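Local coordinates for fibrillarin-like rRNA/tRNA 2'-O-methyltransferase (Methanocaldococcus jannaschii, PDB 1FBN), which probably transfers methyl groups from S-adenosyl-L-methionine to ribose 2'-hydroxyls of rRNA and tRNA, at sites chosen by a guide RNA, at residues P134-Y148 and K162-M175. Numbering follows the deposited sequence.
Sequences PQEYANIVEKVDVIY and KNAKWFLKKGGYGM
Phe167, the last residue of helix 156-167, pushes its ring into the curl of chain formed by Pro134 to Val141. Its CB lies 4.1 Å from Val144 CG2. With CG anti to the carbonyl carbon (chi1 -46°), the ring enters between Trp166 CB, over the centre of one face, and Val141 CG1, which makes a CH-pi contact on the opposite face. Of the ring atoms, CD1 meets the same valine, CE1 comes 3.5 Å from Ala138 CA and CZ reaches Pro134 O, these last two at the ring edge, while CE2 lies 3.4 Å from Tyr137 CE1. The Tyr137 and Phe167 rings are nearly parallel (17°) but slid so far apart that they barely overlap. Beyond them, Tyr137 OH donates to Asn163 OD1 (2.7 Å) in the carbonyl plane, on a lone pair, while Asn163 ND2 is held by Ile159 O and Ala131 O. A phenylalanine in place of Tyr137 would probably leave this buried amide oxygen without its hydroxyl donor. Next door, Trp166 lays one face over Gln135 CA. Past the helix, Val144 N bonds to Phe167 O, and Asp145 OD1 forms a salt bridge with Lys169 NZ, its OD2 taking Lys77 N. Strand segments 146-148 and 172-175 then run parallel (5°), as parts of the neighbouring central strands 144-149 and 172-179 of the Rossmann-like methyltransferase sheet, joined by a beta-alpha-beta crossover through helix 156-167, with strands 77-81 and 220-227 flanking the pair.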
ATOM      1  N   PRO A 134     -16.407  -5.644   7.699  1.00 21.83           N
ATOM      2  CA  PRO A 134     -16.168  -6.180   6.355  1.00 21.67           C
ATOM      3  C   PRO A 134     -17.333  -6.946   5.730  1.00 23.25           C
ATOM      4  O   PRO A 134     -17.424  -7.036   4.503  1.00 23.80           O
ATOM      5  CB  PRO A 134     -14.935  -7.065   6.555  1.00 19.40           C
ATOM      6  CG  PRO A 134     -15.091  -7.537   7.958  1.00 20.91           C
ATOM      7  CD  PRO A 134     -15.504  -6.279   8.676  1.00 21.92           C
ATOM      8  N   GLN A 135     -18.226  -7.478   6.564  1.00 22.77           N
ATOM      9  CA  GLN A 135     -19.377  -8.230   6.066  1.00 23.28           C
ATOM     10  C   GLN A 135     -20.311  -7.360   5.237  1.00 23.11           C
ATOM     11  O   GLN A 135     -21.021  -7.864   4.368  1.00 24.98           O
ATOM     12  CB  GLN A 135     -20.162  -8.874   7.213  1.00 25.39           C
ATOM     13  CG  GLN A 135     -20.841  -7.898   8.166  1.00 30.52           C
ATOM     14  CD  GLN A 135     -19.907  -7.348   9.238  1.00 34.61           C
ATOM     15  OE1 GLN A 135     -18.718  -7.687   9.293  1.00 33.94           O
ATOM     16  NE2 GLN A 135     -20.453  -6.504  10.111  1.00 34.08           N
ATOM     17  N   GLU A 136     -20.288  -6.054   5.493  1.00 23.42           N
ATOM     18  CA  GLU A 136     -21.140  -5.116   4.773  1.00 23.65           C
ATOM     19  C   GLU A 136     -20.793  -4.973   3.295  1.00 23.15           C
ATOM     20  O   GLU A 136     -21.669  -4.683   2.479  1.00 24.78           O
ATOM     21  CB  GLU A 136     -21.148  -3.748   5.458  1.00 24.31           C
ATOM     22  CG  GLU A 136     -21.887  -3.728   6.793  1.00 29.89           C
ATOM     23  CD  GLU A 136     -22.091  -2.321   7.349  1.00 33.93           C
ATOM     24  OE1 GLU A 136     -21.315  -1.411   6.989  1.00 35.97           O
ATOM     25  OE2 GLU A 136     -23.027  -2.123   8.155  1.00 34.57           O
ATOM     26  N   TYR A 137     -19.523  -5.155   2.945  1.00 20.71           N
ATOM     27  CA  TYR A 137     -19.115  -5.063   1.543  1.00 22.30           C
ATOM     28  C   TYR A 137     -18.642  -6.398   0.947  1.00 22.43           C
ATOM     29  O   TYR A 137     -18.019  -6.430  -0.118  1.00 22.12           O
ATOM     30  CB  TYR A 137     -18.063  -3.961   1.338  1.00 19.34           C
ATOM     31  CG  TYR A 137     -16.922  -3.945   2.332  1.00 20.18           C
ATOM     32  CD1 TYR A 137     -15.795  -4.744   2.145  1.00 19.32           C
ATOM     33  CD2 TYR A 137     -16.945  -3.086   3.435  1.00 19.03           C
ATOM     34  CE1 TYR A 137     -14.717  -4.686   3.030  1.00 22.16           C
ATOM     35  CE2 TYR A 137     -15.874  -3.020   4.325  1.00 18.83           C
ATOM     36  CZ  TYR A 137     -14.763  -3.820   4.119  1.00 21.91           C
ATOM     37  OH  TYR A 137     -13.696  -3.754   4.993  1.00 22.18           O
ATOM     38  N   ALA A 138     -18.999  -7.499   1.608  1.00 23.98           N
ATOM     39  CA  ALA A 138     -18.612  -8.836   1.162  1.00 23.72           C
ATOM     40  C   ALA A 138     -19.272  -9.288  -0.147  1.00 24.84           C
ATOM     41  O   ALA A 138     -18.790 -10.220  -0.790  1.00 24.97           O
ATOM     42  CB  ALA A 138     -18.849  -9.855   2.272  1.00 22.81           C
ATOM     43  N   ASN A 139     -20.381  -8.655  -0.527  1.00 24.50           N
ATOM     44  CA  ASN A 139     -21.048  -9.003  -1.783  1.00 27.95           C
ATOM     45  C   ASN A 139     -20.498  -8.166  -2.949  1.00 31.32           C
ATOM     46  O   ASN A 139     -21.019  -8.228  -4.065  1.00 34.41           O
ATOM     47  CB  ASN A 139     -22.570  -8.823  -1.683  1.00 26.20           C
ATOM     48  CG  ASN A 139     -23.271 -10.012  -1.027  1.00 27.12           C
ATOM     49  OD1 ASN A 139     -22.683 -11.075  -0.832  1.00 27.84           O
ATOM     50  ND2 ASN A 139     -24.543  -9.835  -0.701  1.00 28.36           N
ATOM     51  N   ILE A 140     -19.457  -7.375  -2.683  1.00 31.38           N
ATOM     52  CA  ILE A 140     -18.834  -6.530  -3.708  1.00 31.11           C
ATOM     53  C   ILE A 140     -17.376  -6.936  -3.907  1.00 30.58           C
ATOM     54  O   ILE A 140     -16.908  -7.102  -5.037  1.00 30.28           O
ATOM     55  CB  ILE A 140     -18.838  -5.029  -3.308  1.00 31.44           C
ATOM     56  CG1 ILE A 140     -20.246  -4.572  -2.932  1.00 30.55           C
ATOM     57  CG2 ILE A 140     -18.305  -4.177  -4.459  1.00 33.16           C
ATOM     58  CD1 ILE A 140     -20.292  -3.166  -2.372  1.00 31.07           C
ATOM     59  N   VAL A 141     -16.660  -7.067  -2.793  1.00 27.16           N
ATOM     60  CA  VAL A 141     -15.252  -7.428  -2.813  1.00 25.82           C
ATOM     61  C   VAL A 141     -15.047  -8.929  -2.987  1.00 27.01           C
ATOM     62  O   VAL A 141     -15.426  -9.725  -2.129  1.00 26.43           O
ATOM     63  CB  VAL A 141     -14.523  -6.944  -1.522  1.00 24.46           C
ATOM     64  CG1 VAL A 141     -13.040  -7.304  -1.570  1.00 22.83           C
ATOM     65  CG2 VAL A 141     -14.688  -5.442  -1.354  1.00 20.65           C
ATOM     66  N   GLU A 142     -14.468  -9.305  -4.122  1.00 27.42           N
ATOM     67  CA  GLU A 142     -14.177 -10.702  -4.410  1.00 30.56           C
ATOM     68  C   GLU A 142     -12.916 -11.085  -3.646  1.00 28.85           C
ATOM     69  O   GLU A 142     -12.219 -10.211  -3.132  1.00 30.20           O
ATOM     70  CB  GLU A 142     -13.954 -10.888  -5.909  1.00 35.21           C
ATOM     71  CG  GLU A 142     -15.079 -10.308  -6.757  1.00 44.74           C
ATOM     72  CD  GLU A 142     -15.324 -11.075  -8.043  1.00 51.41           C
ATOM     73  OE1 GLU A 142     -14.731 -12.164  -8.228  1.00 54.52           O
ATOM     74  OE2 GLU A 142     -16.136 -10.595  -8.864  1.00 56.62           O
ATOM     75  N   LYS A 143     -12.621 -12.380  -3.557  1.00 27.96           N
ATOM     76  CA  LYS A 143     -11.419 -12.820  -2.851  1.00 28.32           C
ATOM     77  C   LYS A 143     -10.190 -12.100  -3.414  1.00 26.11           C
ATOM     78  O   LYS A 143     -10.008 -12.012  -4.630  1.00 26.34           O
ATOM     79  CB  LYS A 143     -11.263 -14.340  -2.932  1.00 29.67           C
ATOM     80  CG  LYS A 143     -12.141 -15.113  -1.939  1.00 35.76           C
ATOM     81  CD  LYS A 143     -11.814 -14.728  -0.496  1.00 40.33           C
ATOM     82  CE  LYS A 143     -12.276 -15.764   0.525  1.00 44.09           C
ATOM     83  NZ  LYS A 143     -13.756 -15.891   0.622  1.00 49.92           N
ATOM     84  N   VAL A 144      -9.386 -11.533  -2.521  1.00 22.93           N
ATOM     85  CA  VAL A 144      -8.202 -10.783  -2.922  1.00 20.90           C
ATOM     86  C   VAL A 144      -6.875 -11.492  -2.686  1.00 19.89           C
ATOM     87  O   VAL A 144      -6.778 -12.411  -1.874  1.00 19.23           O
ATOM     88  CB  VAL A 144      -8.165  -9.384  -2.234  1.00 21.55           C
ATOM     89  CG1 VAL A 144      -9.442  -8.601  -2.553  1.00 19.64           C
ATOM     90  CG2 VAL A 144      -7.990  -9.529  -0.730  1.00 18.60           C
ATOM     91  N   ASP A 145      -5.854 -11.040  -3.409  1.00 19.92           N
ATOM     92  CA  ASP A 145      -4.503 -11.590  -3.304  1.00 20.58           C
ATOM     93  C   ASP A 145      -3.706 -10.848  -2.240  1.00 20.02           C
ATOM     94  O   ASP A 145      -2.848 -11.421  -1.575  1.00 20.06           O
ATOM     95  CB  ASP A 145      -3.779 -11.447  -4.642  1.00 19.69           C
ATOM     96  CG  ASP A 145      -4.510 -12.126  -5.772  1.00 22.91           C
ATOM     97  OD1 ASP A 145      -4.470 -13.370  -5.831  1.00 24.51           O
ATOM     98  OD2 ASP A 145      -5.135 -11.421  -6.590  1.00 20.62           O
ATOM     99  N   VAL A 146      -3.996  -9.560  -2.093  1.00 20.38           N
ATOM    100  CA  VAL A 146      -3.289  -8.727  -1.135  1.00 20.24           C
ATOM    101  C   VAL A 146      -4.209  -7.723  -0.449  1.00 18.38           C
ATOM    102  O   VAL A 146      -5.166  -7.226  -1.041  1.00 16.36           O
ATOM    103  CB  VAL A 146      -2.160  -7.906  -1.847  1.00 20.76           C
ATOM    104  CG1 VAL A 146      -1.400  -7.041  -0.840  1.00 23.80           C
ATOM    105  CG2 VAL A 146      -1.196  -8.829  -2.581  1.00 20.75           C
ATOM    106  N   ILE A 147      -3.944  -7.480   0.827  1.00 18.74           N
ATOM    107  CA  ILE A 147      -4.680  -6.470   1.573  1.00 18.97           C
ATOM    108  C   ILE A 147      -3.606  -5.485   2.016  1.00 19.29           C
ATOM    109  O   ILE A 147      -2.568  -5.889   2.552  1.00 20.06           O
ATOM    110  CB  ILE A 147      -5.385  -7.025   2.834  1.00 18.86           C
ATOM    111  CG1 ILE A 147      -6.545  -7.944   2.443  1.00 19.77           C
ATOM    112  CG2 ILE A 147      -5.925  -5.869   3.673  1.00 18.37           C
ATOM    113  CD1 ILE A 147      -7.290  -8.528   3.634  1.00 21.22           C
ATOM    114  N   TYR A 148      -3.808  -4.213   1.692  1.00 17.62           N
ATOM    115  CA  TYR A 148      -2.879  -3.162   2.091  1.00 15.99           C
ATOM    116  C   TYR A 148      -3.640  -2.303   3.087  1.00 17.25           C
ATOM    117  O   TYR A 148      -4.705  -1.776   2.764  1.00 16.40           O
ATOM    118  CB  TYR A 148      -2.448  -2.307   0.892  1.00 17.80           C
ATOM    119  CG  TYR A 148      -1.507  -1.180   1.269  1.00 18.29           C
ATOM    120  CD1 TYR A 148      -0.124  -1.378   1.295  1.00 20.08           C
ATOM    121  CD2 TYR A 148      -2.000   0.077   1.635  1.00 18.46           C
ATOM    122  CE1 TYR A 148       0.747  -0.355   1.679  1.00 19.87           C
ATOM    123  CE2 TYR A 148      -1.139   1.108   2.019  1.00 18.93           C
ATOM    124  CZ  TYR A 148       0.232   0.883   2.039  1.00 20.00           C
ATOM    125  OH  TYR A 148       1.089   1.891   2.411  1.00 18.80           O
ATOM    126  N   LYS A 162      -9.611  -9.461  10.563  1.00 21.92           N
ATOM    127  CA  LYS A 162     -11.031  -9.591  10.248  1.00 24.20           C
ATOM    128  C   LYS A 162     -11.243  -9.576   8.729  1.00 22.50           C
ATOM    129  O   LYS A 162     -11.977 -10.400   8.183  1.00 24.55           O
ATOM    130  CB  LYS A 162     -11.814  -8.453  10.906  1.00 26.27           C
ATOM    131  CG  LYS A 162     -13.289  -8.736  11.091  1.00 34.60           C
ATOM    132  CD  LYS A 162     -14.013  -7.555  11.729  1.00 36.65           C
ATOM    133  CE  LYS A 162     -13.414  -7.173  13.068  1.00 35.21           C
ATOM    134  NZ  LYS A 162     -14.149  -6.032  13.664  1.00 36.22           N
ATOM    135  N   ASN A 163     -10.568  -8.654   8.051  1.00 20.04           N
ATOM    136  CA  ASN A 163     -10.676  -8.541   6.604  1.00 19.94           C
ATOM    137  C   ASN A 163      -9.991  -9.692   5.873  1.00 19.22           C
ATOM    138  O   ASN A 163     -10.404 -10.066   4.778  1.00 19.59           O
ATOM    139  CB  ASN A 163     -10.132  -7.192   6.136  1.00 21.43           C
ATOM    140  CG  ASN A 163     -11.141  -6.070   6.307  1.00 20.78           C
ATOM    141  OD1 ASN A 163     -11.865  -5.733   5.368  1.00 23.58           O
ATOM    142  ND2 ASN A 163     -11.206  -5.498   7.507  1.00 18.50           N
ATOM    143  N   ALA A 164      -8.951 -10.255   6.487  1.00 19.18           N
ATOM    144  CA  ALA A 164      -8.224 -11.380   5.905  1.00 19.06           C
ATOM    145  C   ALA A 164      -9.116 -12.625   5.915  1.00 21.69           C
ATOM    146  O   ALA A 164      -9.170 -13.366   4.930  1.00 22.99           O
ATOM    147  CB  ALA A 164      -6.939 -11.640   6.678  1.00 18.67           C
ATOM    148  N   LYS A 165      -9.824 -12.838   7.024  1.00 20.85           N
ATOM    149  CA  LYS A 165     -10.731 -13.979   7.161  1.00 21.74           C
ATOM    150  C   LYS A 165     -11.796 -13.902   6.077  1.00 22.16           C
ATOM    151  O   LYS A 165     -12.108 -14.893   5.424  1.00 24.54           O
ATOM    152  CB  LYS A 165     -11.429 -13.974   8.527  1.00 22.35           C
ATOM    153  CG  LYS A 165     -10.557 -14.305   9.734  1.00 23.87           C
ATOM    154  CD  LYS A 165     -11.400 -14.179  11.007  1.00 30.15           C
ATOM    155  CE  LYS A 165     -10.596 -14.358  12.287  1.00 29.96           C
ATOM    156  NZ  LYS A 165     -10.157 -15.762  12.480  1.00 37.58           N
ATOM    157  N   TRP A 166     -12.342 -12.708   5.884  1.00 19.73           N
ATOM    158  CA  TRP A 166     -13.377 -12.493   4.889  1.00 20.45           C
ATOM    159  C   TRP A 166     -12.928 -12.521   3.434  1.00 22.01           C
ATOM    160  O   TRP A 166     -13.530 -13.221   2.620  1.00 22.50           O
ATOM    161  CB  TRP A 166     -14.092 -11.163   5.150  1.00 19.39           C
ATOM    162  CG  TRP A 166     -15.146 -11.247   6.197  1.00 21.86           C
ATOM    163  CD1 TRP A 166     -14.995 -11.021   7.534  1.00 20.98           C
ATOM    164  CD2 TRP A 166     -16.523 -11.610   6.003  1.00 21.22           C
ATOM    165  NE1 TRP A 166     -16.189 -11.223   8.186  1.00 22.66           N
ATOM    166  CE2 TRP A 166     -17.143 -11.587   7.272  1.00 21.80           C
ATOM    167  CE3 TRP A 166     -17.291 -11.956   4.880  1.00 21.93           C
ATOM    168  CZ2 TRP A 166     -18.498 -11.898   7.454  1.00 20.89           C
ATOM    169  CZ3 TRP A 166     -18.639 -12.264   5.059  1.00 20.15           C
ATOM    170  CH2 TRP A 166     -19.226 -12.232   6.338  1.00 20.54           C
ATOM    171  N   PHE A 167     -11.843 -11.810   3.125  1.00 21.00           N
ATOM    172  CA  PHE A 167     -11.383 -11.676   1.744  1.00 20.09           C
ATOM    173  C   PHE A 167     -10.032 -12.222   1.286  1.00 21.83           C
ATOM    174  O   PHE A 167      -9.846 -12.452   0.091  1.00 21.78           O
ATOM    175  CB  PHE A 167     -11.444 -10.196   1.354  1.00 19.54           C
ATOM    176  CG  PHE A 167     -12.723  -9.524   1.746  1.00 19.35           C
ATOM    177  CD1 PHE A 167     -13.918  -9.861   1.125  1.00 21.93           C
ATOM    178  CD2 PHE A 167     -12.741  -8.578   2.759  1.00 19.48           C
ATOM    179  CE1 PHE A 167     -15.116  -9.264   1.513  1.00 23.59           C
ATOM    180  CE2 PHE A 167     -13.931  -7.976   3.153  1.00 21.29           C
ATOM    181  CZ  PHE A 167     -15.122  -8.321   2.529  1.00 20.68           C
ATOM    182  N   LEU A 168      -9.091 -12.431   2.199  1.00 22.28           N
ATOM    183  CA  LEU A 168      -7.771 -12.887   1.784  1.00 23.27           C
ATOM    184  C   LEU A 168      -7.617 -14.374   1.465  1.00 26.27           C
ATOM    185  O   LEU A 168      -7.909 -15.239   2.291  1.00 28.65           O
ATOM    186  CB  LEU A 168      -6.716 -12.432   2.794  1.00 19.81           C
ATOM    187  CG  LEU A 168      -5.259 -12.441   2.334  1.00 18.87           C
ATOM    188  CD1 LEU A 168      -5.107 -11.696   1.012  1.00 19.04           C
ATOM    189  CD2 LEU A 168      -4.403 -11.803   3.408  1.00 17.88           C
ATOM    190  N   LYS A 169      -7.151 -14.652   0.248  1.00 26.83           N
ATOM    191  CA  LYS A 169      -6.919 -16.016  -0.218  1.00 27.20           C
ATOM    192  C   LYS A 169      -5.844 -16.640   0.653  1.00 29.02           C
ATOM    193  O   LYS A 169      -4.989 -15.929   1.177  1.00 28.01           O
ATOM    194  CB  LYS A 169      -6.395 -16.007  -1.659  1.00 25.86           C
ATOM    195  CG  LYS A 169      -7.348 -15.456  -2.699  1.00 27.21           C
ATOM    196  CD  LYS A 169      -6.700 -15.484  -4.067  1.00 26.72           C
ATOM    197  CE  LYS A 169      -7.657 -15.022  -5.141  1.00 28.87           C
ATOM    198  NZ  LYS A 169      -6.980 -14.995  -6.463  1.00 28.89           N
ATOM    199  N   LYS A 170      -5.886 -17.962   0.811  1.00 31.24           N
ATOM    200  CA  LYS A 170      -4.868 -18.660   1.598  1.00 32.74           C
ATOM    201  C   LYS A 170      -3.588 -18.563   0.769  1.00 29.79           C
ATOM    202  O   LYS A 170      -3.593 -18.860  -0.425  1.00 32.66           O
ATOM    203  CB  LYS A 170      -5.252 -20.127   1.823  1.00 36.53           C
ATOM    204  CG  LYS A 170      -4.380 -20.834   2.856  1.00 44.63           C
ATOM    205  CD  LYS A 170      -3.644 -22.043   2.280  1.00 49.35           C
ATOM    206  CE  LYS A 170      -4.599 -23.176   1.920  1.00 52.86           C
ATOM    207  NZ  LYS A 170      -3.870 -24.393   1.453  1.00 54.02           N
ATOM    208  N   GLY A 171      -2.500 -18.127   1.393  1.00 27.81           N
ATOM    209  CA  GLY A 171      -1.257 -17.961   0.661  1.00 25.43           C
ATOM    210  C   GLY A 171      -1.121 -16.514   0.204  1.00 22.79           C
ATOM    211  O   GLY A 171      -0.067 -16.101  -0.269  1.00 22.08           O
ATOM    212  N   GLY A 172      -2.212 -15.758   0.329  1.00 22.94           N
ATOM    213  CA  GLY A 172      -2.220 -14.352  -0.039  1.00 18.57           C
ATOM    214  C   GLY A 172      -1.393 -13.563   0.957  1.00 18.02           C
ATOM    215  O   GLY A 172      -0.862 -14.131   1.909  1.00 17.35           O
ATOM    216  N   TYR A 173      -1.319 -12.249   0.775  1.00 19.05           N
ATOM    217  CA  TYR A 173      -0.511 -11.412   1.654  1.00 18.33           C
ATOM    218  C   TYR A 173      -1.214 -10.230   2.298  1.00 19.87           C
ATOM    219  O   TYR A 173      -2.107  -9.610   1.709  1.00 19.15           O
ATOM    220  CB  TYR A 173       0.702 -10.867   0.894  1.00 19.54           C
ATOM    221  CG  TYR A 173       1.723 -11.902   0.511  1.00 21.27           C
ATOM    222  CD1 TYR A 173       1.506 -12.755  -0.570  1.00 21.70           C
ATOM    223  CD2 TYR A 173       2.908 -12.030   1.225  1.00 22.23           C
ATOM    224  CE1 TYR A 173       2.445 -13.715  -0.929  1.00 23.18           C
ATOM    225  CE2 TYR A 173       3.859 -12.987   0.871  1.00 23.83           C
ATOM    226  CZ  TYR A 173       3.616 -13.827  -0.203  1.00 23.82           C
ATOM    227  OH  TYR A 173       4.526 -14.800  -0.530  1.00 25.33           O
ATOM    228  N   GLY A 174      -0.746  -9.900   3.499  1.00 18.84           N
ATOM    229  CA  GLY A 174      -1.265  -8.765   4.230  1.00 17.40           C
ATOM    230  C   GLY A 174      -0.128  -7.774   4.410  1.00 18.40           C
ATOM    231  O   GLY A 174       0.959  -8.153   4.855  1.00 18.92           O
HETATM  232  N   MSE A 175      -0.344  -6.535   3.974  1.00 15.99           N
HETATM  233  CA  MSE A 175       0.650  -5.471   4.110  1.00 16.32           C
HETATM  234  C   MSE A 175       0.028  -4.437   5.043  1.00 15.95           C
HETATM  235  O   MSE A 175      -1.063  -3.939   4.774  1.00 16.33           O
HETATM  236  CB  MSE A 175       0.961  -4.827   2.751  1.00 13.92           C
HETATM  237  CG  MSE A 175       1.545  -5.771   1.712  1.00 14.66           C
HETATM  238 SE   MSE A 175       2.058  -4.932   0.186  1.00 12.76          SE
HETATM  239  CE  MSE A 175       3.706  -4.408   0.640  1.00 17.70           C
TER